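Local coordinates for Poly(A) RNA polymerase protein 2 (Saccharomyces cerevisiae, PDB 3NYB) that probably adds poly(A) tails to RNA as the polymerase of the TRAMP RNA surveillance complex, in a heterodimer with the zinc-knuckle protein Air2, at residues Y3-N8 with T22-D27; H9-Q14 with S18-F23; Y31-R36 with G159-V164; L165-F170 with I219-L224. The protein carries 1 engineered substitution. All coordinates share one frame; numbering follows the deposited sequence.

Interaction 1. Residues Y3-N8 with T22-D27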
# COMPACT_ATOMS: atom_id res chain seq x y z
N TYR A 3 -3.54 -17.55 -12.76
CA TYR A 3 -3.64 -16.10 -12.80
C TYR A 3 -4.95 -15.73 -13.46
O TYR A 3 -4.96 -15.19 -14.56
CB TYR A 3 -2.48 -15.53 -13.59
CG TYR A 3 -1.15 -16.08 -13.15
CD1 TYR A 3 -0.26 -16.63 -14.06
CD2 TYR A 3 -0.79 -16.06 -11.80
CE1 TYR A 3 0.97 -17.14 -13.65
CE2 TYR A 3 0.43 -16.57 -11.38
CZ TYR A 3 1.30 -17.10 -12.31
OH TYR A 3 2.51 -17.61 -11.91
N PRO A 4 -6.06 -16.02 -12.78
CA PRO A 4 -7.41 -15.94 -13.34
C PRO A 4 -7.65 -14.60 -14.02
O PRO A 4 -8.35 -14.56 -15.03
CB PRO A 4 -8.31 -16.07 -12.09
CG PRO A 4 -7.38 -15.76 -10.91
CD PRO A 4 -6.10 -16.37 -11.35
N TRP A 5 -7.08 -13.52 -13.48
CA TRP A 5 -7.36 -12.18 -14.04
C TRP A 5 -6.81 -11.98 -15.45
O TRP A 5 -7.10 -10.98 -16.10
CB TRP A 5 -6.83 -11.09 -13.12
CG TRP A 5 -5.35 -11.16 -12.91
CD1 TRP A 5 -4.39 -10.53 -13.64
CD2 TRP A 5 -4.67 -11.89 -11.89
NE1 TRP A 5 -3.14 -10.84 -13.15
CE2 TRP A 5 -3.29 -11.67 -12.07
CE3 TRP A 5 -5.09 -12.72 -10.84
CZ2 TRP A 5 -2.34 -12.25 -11.24
CZ3 TRP A 5 -4.14 -13.29 -10.03
CH2 TRP A 5 -2.78 -13.05 -10.22
N ILE A 6 -6.04 -12.96 -15.92
CA ILE A 6 -5.46 -12.93 -17.26
C ILE A 6 -6.44 -13.45 -18.30
O ILE A 6 -6.40 -13.04 -19.46
CB ILE A 6 -4.16 -13.77 -17.31
CG1 ILE A 6 -2.95 -12.85 -17.28
CG2 ILE A 6 -4.09 -14.63 -18.54
CD1 ILE A 6 -2.72 -12.22 -15.95
N LEU A 7 -7.33 -14.35 -17.88
CA LEU A 7 -8.23 -15.04 -18.82
C LEU A 7 -9.03 -14.06 -19.67
O LEU A 7 -9.73 -13.20 -19.13
CB LEU A 7 -9.16 -15.97 -18.04
CG LEU A 7 -9.65 -17.24 -18.74
CD1 LEU A 7 -8.54 -17.85 -19.58
CD2 LEU A 7 -10.19 -18.25 -17.73
N ASN A 8 -8.92 -14.18 -20.99
CA ASN A 8 -9.60 -13.30 -21.95
C ASN A 8 -9.05 -11.87 -21.93
O ASN A 8 -9.70 -10.94 -22.40
CB ASN A 8 -11.12 -13.29 -21.74
CG ASN A 8 -11.71 -14.70 -21.64
OD1 ASN A 8 -11.47 -15.55 -22.50
ND2 ASN A 8 -12.48 -14.94 -20.58
N THR A 22 0.73 -2.17 -17.22
CA THR A 22 -0.34 -1.27 -16.85
C THR A 22 -1.71 -1.93 -17.02
O THR A 22 -2.54 -1.89 -16.12
CB THR A 22 -0.26 -0.01 -17.70
OG1 THR A 22 0.87 0.77 -17.27
CG2 THR A 22 -1.54 0.82 -17.58
N PHE A 23 -1.92 -2.55 -18.18
CA PHE A 23 -3.16 -3.25 -18.46
C PHE A 23 -3.41 -4.42 -17.51
O PHE A 23 -4.55 -4.66 -17.10
CB PHE A 23 -3.18 -3.74 -19.91
CG PHE A 23 -3.14 -2.64 -20.92
CD1 PHE A 23 -3.67 -1.39 -20.62
CD2 PHE A 23 -2.61 -2.85 -22.18
CE1 PHE A 23 -3.65 -0.36 -21.56
CE2 PHE A 23 -2.59 -1.84 -23.13
CZ PHE A 23 -3.11 -0.59 -22.81
N GLU A 24 -2.36 -5.15 -17.17
CA GLU A 24 -2.53 -6.28 -16.26
C GLU A 24 -2.87 -5.79 -14.86
O GLU A 24 -3.65 -6.43 -14.16
CB GLU A 24 -1.30 -7.20 -16.22
CG GLU A 24 -1.66 -8.56 -15.64
CD GLU A 24 -0.46 -9.44 -15.33
OE1 GLU A 24 0.65 -9.16 -15.81
OE2 GLU A 24 -0.66 -10.44 -14.59
N ILE A 25 -2.30 -4.66 -14.45
CA ILE A 25 -2.66 -4.09 -13.15
C ILE A 25 -4.17 -3.84 -13.09
O ILE A 25 -4.82 -4.26 -12.14
CB ILE A 25 -1.86 -2.82 -12.82
CG1 ILE A 25 -0.36 -3.13 -12.81
CG2 ILE A 25 -2.27 -2.25 -11.46
CD1 ILE A 25 0.50 -1.98 -12.34
N LYS A 26 -4.71 -3.17 -14.11
CA LYS A 26 -6.14 -2.89 -14.20
C LYS A 26 -6.99 -4.17 -14.23
O LYS A 26 -8.13 -4.19 -13.75
CB LYS A 26 -6.46 -2.05 -15.44
CG LYS A 26 -6.08 -0.58 -15.33
CD LYS A 26 -6.48 0.17 -16.58
CE LYS A 26 -5.44 1.25 -16.96
NZ LYS A 26 -5.84 2.63 -16.60
N ASP A 27 -6.44 -5.23 -14.80
CA ASP A 27 -7.19 -6.48 -14.87
C ASP A 27 -7.34 -7.09 -13.49
O ASP A 27 -8.45 -7.44 -13.07
CB ASP A 27 -6.52 -7.44 -15.84
CG ASP A 27 -6.62 -6.97 -17.28
OD1 ASP A 27 -7.52 -6.13 -17.55
OD2 ASP A 27 -5.82 -7.43 -18.13
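Trp-5 has CG between its backbone N and carbonyl carbon (chi1 61°), which swings the NE1 corner of the indole toward Glu-24; Glu-24 answers with CG anti to its own N (chi1 -162°) and a chain extended out to the carboxylate. NE1 of Trp-5 donates to OE2 of Glu-24 over 2.9 Å, bent only moderately from straight at 159°. The oxygen accepts through its anti lone pair and lies close to the indole plane, with ring and carboxylate nearly coplanar. CD1 of Ile-6 packs against the same carboxylate, 3.6 Å from Glu-24 CD, while Asp-27 CB sits 3.6 Å from the carbonyl O of Trp-5. Ser-315 OG also bonds OE2, and the backbone N atoms of Ile-316 and Leu-317 hold OE1, fixing the rotation of the group; the acid of Asp-27 turns instead to His-11 NE2. With an alanine at Trp-5, Glu-24 OE2 is likely to lose one of its donors, and a gap would open between the N-terminal turn and the helix. The arrangement is a 3-10 turn, residues 4-6, docked on helix 17-31, with one buried glutamate joining the N-terminal tail to residues near the C-terminus.

Interaction 2. Residues H9-Q14 with S18-F23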
# COMPACT_ATOMS: atom_id res chain seq x y z
N HIS A 9 -7.85 -11.71 -21.39
CA HIS A 9 -7.25 -10.40 -21.25
C HIS A 9 -5.77 -10.45 -21.56
O HIS A 9 -4.95 -9.85 -20.86
CB HIS A 9 -7.45 -9.88 -19.83
CG HIS A 9 -8.89 -9.68 -19.47
ND1 HIS A 9 -9.64 -8.64 -19.98
CD2 HIS A 9 -9.70 -10.36 -18.63
CE1 HIS A 9 -10.86 -8.70 -19.47
NE2 HIS A 9 -10.93 -9.74 -18.65
N ASP A 10 -5.41 -11.17 -22.62
CA ASP A 10 -4.01 -11.31 -22.99
C ASP A 10 -3.50 -10.06 -23.69
O ASP A 10 -4.12 -9.59 -24.64
CB ASP A 10 -3.84 -12.52 -23.90
CG ASP A 10 -2.50 -12.55 -24.57
OD1 ASP A 10 -2.39 -12.09 -25.72
OD2 ASP A 10 -1.54 -13.04 -23.93
N HIS A 11 -2.38 -9.51 -23.20
CA HIS A 11 -1.76 -8.36 -23.85
C HIS A 11 -0.36 -8.68 -24.35
O HIS A 11 0.50 -7.80 -24.38
CB HIS A 11 -1.65 -7.19 -22.88
CG HIS A 11 -2.90 -6.94 -22.10
ND1 HIS A 11 -4.03 -6.39 -22.66
CD2 HIS A 11 -3.19 -7.16 -20.79
CE1 HIS A 11 -4.96 -6.27 -21.74
NE2 HIS A 11 -4.48 -6.73 -20.60
N SER A 12 -0.13 -9.93 -24.72
CA SER A 12 1.21 -10.40 -25.04
C SER A 12 1.75 -9.72 -26.28
O SER A 12 2.96 -9.65 -26.47
CB SER A 12 1.26 -11.93 -25.20
OG SER A 12 0.43 -12.37 -26.26
N LYS A 13 0.86 -9.19 -27.11
CA LYS A 13 1.26 -8.57 -28.38
C LYS A 13 1.61 -7.08 -28.25
O LYS A 13 1.86 -6.40 -29.25
CB LYS A 13 0.18 -8.76 -29.45
CG LYS A 13 -0.18 -10.22 -29.74
CD LYS A 13 0.91 -10.94 -30.51
CE LYS A 13 0.54 -12.40 -30.78
NZ LYS A 13 0.56 -13.26 -29.55
N GLN A 14 1.63 -6.58 -27.02
CA GLN A 14 1.86 -5.16 -26.78
C GLN A 14 3.31 -4.79 -27.08
O GLN A 14 4.22 -5.55 -26.76
CB GLN A 14 1.52 -4.82 -25.32
CG GLN A 14 1.09 -3.39 -25.10
CD GLN A 14 -0.33 -3.15 -25.56
OE1 GLN A 14 -0.72 -2.02 -25.84
NE2 GLN A 14 -1.12 -4.22 -25.65
N SER A 18 5.77 -2.05 -20.63
CA SER A 18 5.27 -1.21 -19.54
C SER A 18 3.80 -0.87 -19.72
O SER A 18 3.21 -0.21 -18.87
CB SER A 18 6.09 0.07 -19.46
OG SER A 18 6.19 0.67 -20.75
N ASP A 19 3.24 -1.29 -20.85
CA ASP A 19 1.81 -1.12 -21.13
C ASP A 19 1.08 -2.43 -20.82
O ASP A 19 0.07 -2.43 -20.13
CB ASP A 19 1.58 -0.72 -22.58
CG ASP A 19 2.10 0.67 -22.89
OD1 ASP A 19 2.79 1.26 -22.03
OD2 ASP A 19 1.81 1.17 -24.00
N TRP A 20 1.58 -3.51 -21.40
CA TRP A 20 1.36 -4.86 -20.90
C TRP A 20 1.09 -4.76 -19.40
O TRP A 20 0.00 -5.10 -18.91
CB TRP A 20 2.67 -5.64 -21.09
CG TRP A 20 2.60 -7.12 -21.41
CD1 TRP A 20 3.39 -7.81 -22.30
CD2 TRP A 20 1.73 -8.10 -20.82
NE1 TRP A 20 3.06 -9.14 -22.31
CE2 TRP A 20 2.06 -9.34 -21.42
CE3 TRP A 20 0.72 -8.03 -19.87
CZ2 TRP A 20 1.38 -10.51 -21.07
CZ3 TRP A 20 0.05 -9.21 -19.54
CH2 TRP A 20 0.38 -10.43 -20.14
N LEU A 21 2.09 -4.27 -18.67
CA LEU A 21 1.99 -4.23 -17.21
C LEU A 21 0.82 -3.39 -16.72
O LEU A 21 0.02 -3.84 -15.89
CB LEU A 21 3.29 -3.72 -16.60
CG LEU A 21 3.27 -3.82 -15.07
CD1 LEU A 21 2.97 -5.24 -14.65
CD2 LEU A 21 4.58 -3.36 -14.47
N THR A 22 0.73 -2.17 -17.22
CA THR A 22 -0.34 -1.27 -16.85
C THR A 22 -1.71 -1.93 -17.02
O THR A 22 -2.54 -1.89 -16.12
CB THR A 22 -0.26 -0.01 -17.70
OG1 THR A 22 0.87 0.77 -17.27
CG2 THR A 22 -1.54 0.82 -17.58
N PHE A 23 -1.92 -2.55 -18.18
CA PHE A 23 -3.16 -3.25 -18.46
C PHE A 23 -3.41 -4.42 -17.51
O PHE A 23 -4.55 -4.66 -17.10
CB PHE A 23 -3.18 -3.74 -19.91
CG PHE A 23 -3.14 -2.64 -20.92
CD1 PHE A 23 -3.67 -1.39 -20.62
CD2 PHE A 23 -2.61 -2.85 -22.18
CE1 PHE A 23 -3.65 -0.36 -21.56
CE2 PHE A 23 -2.59 -1.84 -23.13
CZ PHE A 23 -3.11 -0.59 -22.81
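The imidazole of His-11 carries Phe-23 CB on one face, 3.5 Å from the ring centroid in a CH-pi contact, and the carbonyl O of His-9 on the opposite face; Trp-20 CZ3 stands at its edge. With CG beside the backbone N (chi1 -46°), the imidazole is turned toward Phe-23 CB. Phe-23 also turns its ring edge to the His-11 face, with planes at 50°. His-11 in turn presents its edge to the six-membered ring of Trp-20 in an offset edge-to-face pair, planes at 77°. His-11 CB lies over a face of that ring, 4.2 Å from its centroid. The carbonyl O of His-11 also lies over an indole face and accepts the backbone N of Gln-14, closing a type I turn. Gln-14 lays CG 3.7 Å from Asp-19 CB and brings its amide to the rim of Phe-23, nearly perpendicular to that ring. A serine in place of Trp-20 would probably open a gap beneath the turn and leave His-11 CB without its aromatic support. The loop is thus folded back on helix 17-31, with helix 308-311 touching Ser-12 and Trp-25 and Ile-29 of the Protein AIR2 chain packing on Ser-18 and Asp-19.

Interaction 3. Residues Y31-R36 with G159-V164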
# COMPACT_ATOMS: atom_id res chain seq x y z
N TYR A 31 -10.57 -7.62 -11.21
CA TYR A 31 -10.86 -8.97 -10.76
C TYR A 31 -11.06 -9.05 -9.23
O TYR A 31 -11.89 -9.83 -8.74
CB TYR A 31 -9.76 -9.93 -11.22
CG TYR A 31 -9.95 -11.34 -10.74
CD1 TYR A 31 -10.78 -12.22 -11.43
CD2 TYR A 31 -9.31 -11.79 -9.59
CE1 TYR A 31 -10.96 -13.52 -11.00
CE2 TYR A 31 -9.50 -13.11 -9.14
CZ TYR A 31 -10.32 -13.96 -9.86
OH TYR A 31 -10.52 -15.24 -9.43
N ILE A 32 -10.30 -8.24 -8.49
CA ILE A 32 -10.40 -8.23 -7.03
C ILE A 32 -11.49 -7.25 -6.58
O ILE A 32 -11.70 -7.02 -5.40
CB ILE A 32 -9.05 -7.84 -6.38
CG1 ILE A 32 -8.74 -6.36 -6.63
CG2 ILE A 32 -7.94 -8.73 -6.90
CD1 ILE A 32 -7.57 -5.84 -5.83
N SER A 33 -12.20 -6.68 -7.54
CA SER A 33 -13.21 -5.67 -7.24
C SER A 33 -14.60 -6.35 -7.21
O SER A 33 -14.84 -7.31 -7.93
CB SER A 33 -13.15 -4.52 -8.25
OG SER A 33 -11.90 -3.85 -8.17
N PRO A 34 -15.51 -5.87 -6.34
CA PRO A 34 -16.72 -6.65 -6.02
C PRO A 34 -17.79 -6.63 -7.09
O PRO A 34 -17.81 -5.76 -7.95
CB PRO A 34 -17.26 -5.94 -4.77
CG PRO A 34 -16.81 -4.53 -4.95
CD PRO A 34 -15.40 -4.67 -5.49
N SER A 35 -18.68 -7.61 -7.03
CA SER A 35 -19.84 -7.66 -7.91
C SER A 35 -21.06 -7.20 -7.13
O SER A 35 -21.07 -7.23 -5.89
CB SER A 35 -20.07 -9.09 -8.38
OG SER A 35 -20.33 -9.92 -7.26
N ARG A 36 -22.10 -6.80 -7.86
CA ARG A 36 -23.40 -6.49 -7.25
C ARG A 36 -23.86 -7.57 -6.27
O ARG A 36 -24.27 -7.25 -5.15
CB ARG A 36 -24.47 -6.30 -8.31
CG ARG A 36 -25.75 -5.74 -7.76
CD ARG A 36 -26.62 -5.18 -8.88
NE ARG A 36 -26.68 -6.07 -10.04
CZ ARG A 36 -27.25 -7.27 -10.05
NH1 ARG A 36 -27.81 -7.76 -8.95
NH2 ARG A 36 -27.25 -7.99 -11.16
N GLY A 159 -4.66 6.95 -9.52
CA GLY A 159 -3.72 5.85 -9.47
C GLY A 159 -3.50 5.34 -8.06
O GLY A 159 -2.99 4.23 -7.86
N LEU A 160 -3.88 6.15 -7.08
CA LEU A 160 -3.65 5.79 -5.69
C LEU A 160 -4.23 4.42 -5.31
O LEU A 160 -3.51 3.55 -4.81
CB LEU A 160 -4.18 6.89 -4.77
CG LEU A 160 -3.79 6.69 -3.31
CD1 LEU A 160 -2.29 6.42 -3.17
CD2 LEU A 160 -4.22 7.88 -2.47
N ARG A 161 -5.53 4.23 -5.54
CA ARG A 161 -6.17 2.96 -5.24
C ARG A 161 -5.47 1.76 -5.89
O ARG A 161 -5.18 0.76 -5.23
CB ARG A 161 -7.65 3.00 -5.63
CG ARG A 161 -8.37 1.66 -5.47
CD ARG A 161 -9.89 1.75 -5.54
NE ARG A 161 -10.50 0.42 -5.51
CZ ARG A 161 -10.80 -0.30 -6.59
NH1 ARG A 161 -10.58 0.16 -7.81
NH2 ARG A 161 -11.35 -1.50 -6.44
N GLU A 162 -5.19 1.85 -7.19
CA GLU A 162 -4.62 0.73 -7.94
C GLU A 162 -3.26 0.32 -7.40
O GLU A 162 -3.01 -0.86 -7.19
CB GLU A 162 -4.46 1.08 -9.42
CG GLU A 162 -5.75 1.18 -10.20
CD GLU A 162 -6.58 2.40 -9.82
OE1 GLU A 162 -7.76 2.43 -10.21
OE2 GLU A 162 -6.05 3.31 -9.12
N LEU A 163 -2.38 1.29 -7.19
CA LEU A 163 -1.06 0.97 -6.69
C LEU A 163 -1.13 0.44 -5.26
O LEU A 163 -0.41 -0.48 -4.90
CB LEU A 163 -0.11 2.16 -6.81
CG LEU A 163 0.25 2.47 -8.27
CD1 LEU A 163 1.46 3.38 -8.34
CD2 LEU A 163 0.52 1.18 -9.02
N VAL A 164 -2.02 1.00 -4.46
CA VAL A 164 -2.19 0.52 -3.09
C VAL A 164 -2.63 -0.94 -3.07
O VAL A 164 -2.09 -1.75 -2.31
CB VAL A 164 -3.17 1.40 -2.29
CG1 VAL A 164 -3.50 0.74 -0.98
CG2 VAL A 164 -2.55 2.77 -2.05
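Ser-33 and Arg-161 make nearly all of this small contact, in which 70 Å² is buried. Its close part is one polar meeting: NH2 of Arg-161 donates to OG of Ser-33 over 3.0 Å, at an N-H...O angle of 151°, although the position of that OG is less certain than most. The hydroxyl and CB of Ser-33 both approach the guanidinium from its edge, CB lying 4.0 Å from NH2 of Arg-161. The arginine reaches across because its chain is extended, with CG anti to the backbone N (chi1 174°) and no bend before NE. A second bond, from NE of Arg-161 to the carbonyl O of Asp-71, steadies the guanidinium and makes the arginine a bridge between two loops. The looser side is the rest of the loop. Both touching residues are partly exposed, as is Pro-34, whose side chain comes no nearer than 5.2 Å to residues 159-164. Ser-35 and the exposed Arg-36 turn to the start of the next helix, where Arg-36 forms a salt bridge with Glu-40. Loop 31-36 thus joins helix 17-31 to helix 36-54 and touches helix 160-173 near its N-terminus, just after the N-cap Gly-159. That helix buries Leu-160, Leu-163 and Val-164 against helix 186-198, and Leu-163 also reaches helix 214-228.

Interaction 4. Residues L165-F170 with I219-L224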
# COMPACT_ATOMS: atom_id res chain seq x y z
N LEU A 165 -3.60 -1.29 -3.91
CA LEU A 165 -4.04 -2.67 -3.96
C LEU A 165 -2.89 -3.62 -4.32
O LEU A 165 -2.70 -4.64 -3.68
CB LEU A 165 -5.22 -2.84 -4.91
CG LEU A 165 -6.52 -2.23 -4.37
CD1 LEU A 165 -7.63 -2.29 -5.42
CD2 LEU A 165 -6.92 -2.92 -3.07
N ILE A 166 -2.11 -3.26 -5.34
CA ILE A 166 -0.98 -4.09 -5.73
C ILE A 166 0.04 -4.25 -4.61
O ILE A 166 0.41 -5.37 -4.25
CB ILE A 166 -0.27 -3.51 -6.95
CG1 ILE A 166 -1.26 -3.31 -8.09
CG2 ILE A 166 0.84 -4.43 -7.39
CD1 ILE A 166 -1.85 -4.59 -8.59
N VAL A 167 0.48 -3.12 -4.05
CA VAL A 167 1.42 -3.13 -2.95
C VAL A 167 0.85 -3.88 -1.75
O VAL A 167 1.58 -4.54 -1.00
CB VAL A 167 1.78 -1.70 -2.53
CG1 VAL A 167 2.92 -1.71 -1.52
CG2 VAL A 167 2.17 -0.88 -3.73
N LYS A 168 -0.46 -3.78 -1.55
CA LYS A 168 -1.10 -4.42 -0.42
C LYS A 168 -1.02 -5.93 -0.64
O LYS A 168 -0.58 -6.68 0.22
CB LYS A 168 -2.54 -3.95 -0.27
CG LYS A 168 -2.91 -3.39 1.12
CD LYS A 168 -4.02 -2.35 1.00
CE LYS A 168 -4.56 -1.88 2.35
NZ LYS A 168 -5.27 -2.96 3.08
N GLN A 169 -1.44 -6.36 -1.83
CA GLN A 169 -1.37 -7.77 -2.20
C GLN A 169 0.05 -8.29 -2.07
O GLN A 169 0.30 -9.32 -1.45
CB GLN A 169 -1.85 -7.98 -3.63
CG GLN A 169 -1.69 -9.41 -4.12
CD GLN A 169 -2.36 -10.42 -3.20
OE1 GLN A 169 -3.38 -10.13 -2.58
NE2 GLN A 169 -1.78 -11.61 -3.10
N PHE A 170 1.00 -7.58 -2.66
CA PHE A 170 2.38 -8.00 -2.55
C PHE A 170 2.76 -8.25 -1.09
O PHE A 170 3.18 -9.35 -0.72
CB PHE A 170 3.31 -6.98 -3.16
CG PHE A 170 4.75 -7.29 -2.93
CD1 PHE A 170 5.38 -8.28 -3.67
CD2 PHE A 170 5.47 -6.60 -1.97
CE1 PHE A 170 6.71 -8.59 -3.44
CE2 PHE A 170 6.81 -6.90 -1.74
CZ PHE A 170 7.43 -7.90 -2.47
N ILE A 219 6.80 -0.21 -10.78
CA ILE A 219 8.21 -0.53 -10.70
C ILE A 219 8.96 0.54 -9.93
O ILE A 219 9.65 0.25 -8.96
CB ILE A 219 8.81 -0.71 -12.09
CG1 ILE A 219 8.31 -2.02 -12.70
CG2 ILE A 219 10.31 -0.71 -12.02
CD1 ILE A 219 8.85 -2.30 -14.06
N GLU A 220 8.80 1.80 -10.34
CA GLU A 220 9.51 2.90 -9.69
C GLU A 220 9.16 3.06 -8.21
O GLU A 220 9.96 3.55 -7.43
CB GLU A 220 9.29 4.20 -10.46
CG GLU A 220 9.79 4.14 -11.90
CD GLU A 220 9.39 5.35 -12.72
OE1 GLU A 220 8.60 6.18 -12.23
OE2 GLU A 220 9.87 5.47 -13.86
N PHE A 221 7.96 2.65 -7.83
CA PHE A 221 7.60 2.68 -6.42
C PHE A 221 8.49 1.71 -5.64
O PHE A 221 9.00 2.05 -4.57
CB PHE A 221 6.12 2.33 -6.21
CG PHE A 221 5.77 2.03 -4.78
CD1 PHE A 221 5.26 3.01 -3.95
CD2 PHE A 221 5.93 0.75 -4.27
CE1 PHE A 221 4.93 2.73 -2.63
CE2 PHE A 221 5.60 0.47 -2.95
CZ PHE A 221 5.10 1.46 -2.14
N PHE A 222 8.66 0.50 -6.16
CA PHE A 222 9.50 -0.48 -5.48
C PHE A 222 10.97 -0.08 -5.54
O PHE A 222 11.77 -0.47 -4.69
CB PHE A 222 9.32 -1.87 -6.10
CG PHE A 222 7.98 -2.48 -5.81
CD1 PHE A 222 7.52 -2.59 -4.51
CD2 PHE A 222 7.18 -2.95 -6.84
CE1 PHE A 222 6.29 -3.15 -4.24
CE2 PHE A 222 5.96 -3.51 -6.58
CZ PHE A 222 5.51 -3.61 -5.28
N GLU A 223 11.32 0.69 -6.56
CA GLU A 223 12.68 1.16 -6.74
C GLU A 223 13.00 2.23 -5.71
O GLU A 223 14.06 2.21 -5.08
CB GLU A 223 12.83 1.74 -8.15
CG GLU A 223 14.17 2.37 -8.41
CD GLU A 223 14.23 3.04 -9.76
OE1 GLU A 223 15.13 2.69 -10.56
OE2 GLU A 223 13.37 3.91 -10.02
N LEU A 224 12.08 3.16 -5.54
CA LEU A 224 12.27 4.22 -4.57
C LEU A 224 12.41 3.63 -3.18
O LEU A 224 13.43 3.81 -2.52
CB LEU A 224 11.10 5.20 -4.62
CG LEU A 224 11.26 6.46 -3.76
CD1 LEU A 224 10.85 6.19 -2.34
CD2 LEU A 224 12.70 6.95 -3.81
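Phe-221 and Val-167 approach from opposite directions, and the phenylalanine can be followed outward. Its CB points toward helix 160-173, and CG, anti to the backbone N (chi1 167°), carries the ring into the interface between the two helices. CD2 of Phe-221 is the first ring atom to meet the valine, 4.1 Å from Val-167 CG2. CE2 comes closest, 3.7 Å from Val-167 CG1 and almost as near to CG2, so that it rests on both branches. CZ, at the tip, comes within 3.9 Å of Val-167 CG1. The two methyls do not play the same part: CG2 of Val-167 lies over a face of the Phe-221 ring, 4.2 Å from its centroid and 27° off the normal, a CH-pi contact, whereas CG1 packs near CE2 and CZ. One residue further on, Phe-222 directs its ring edge to the face of Phe-170, with centroids 5.4 Å apart and planes at 57°. Their closest atoms are CE1 of Phe-222 and CD2 of Phe-170, at 4.2 Å. The four touching side chains are buried, and the contact between them is wholly apolar. Helix 186-198 adds Leu-192 and Val-193 against Phe-221 and Ile-189 against Val-167, while Ala-292 of helix 282-304 touches both Phe-170 and Phe-222. Elsewhere on helix 214-228, Glu-220 and Glu-223 form salt bridges with Arg-26 of the Protein AIR2 chain, so the helix joins the apolar interior to the partner protein.

How the interactions relate
Helix 17-31 ties interactions 1 and 2 together: they share Thr-22 and Phe-23, their centres are about 8 Å apart, and Asp-27 OD2 of the first probably hydrogen-bonds His-11 NE2 of the second at 2.9 Å. Trp-5 CB lies 3.7 Å from Tyr-31 CB, carrying the packing on to interaction 3. Helix 160-173 links interactions 3 and 4, where Ile-32 CD1 meets Leu-165 CD1 at 3.6 Å. A further bridge, Ile-25 CG2 to Ile-166 CG1 at 3.7 Å, sets helix 17-31 against interaction 4. Interactions 2 and 4, with centres about 18 Å apart, do not touch each other, yet each has residues in contact with the Protein AIR2 chain.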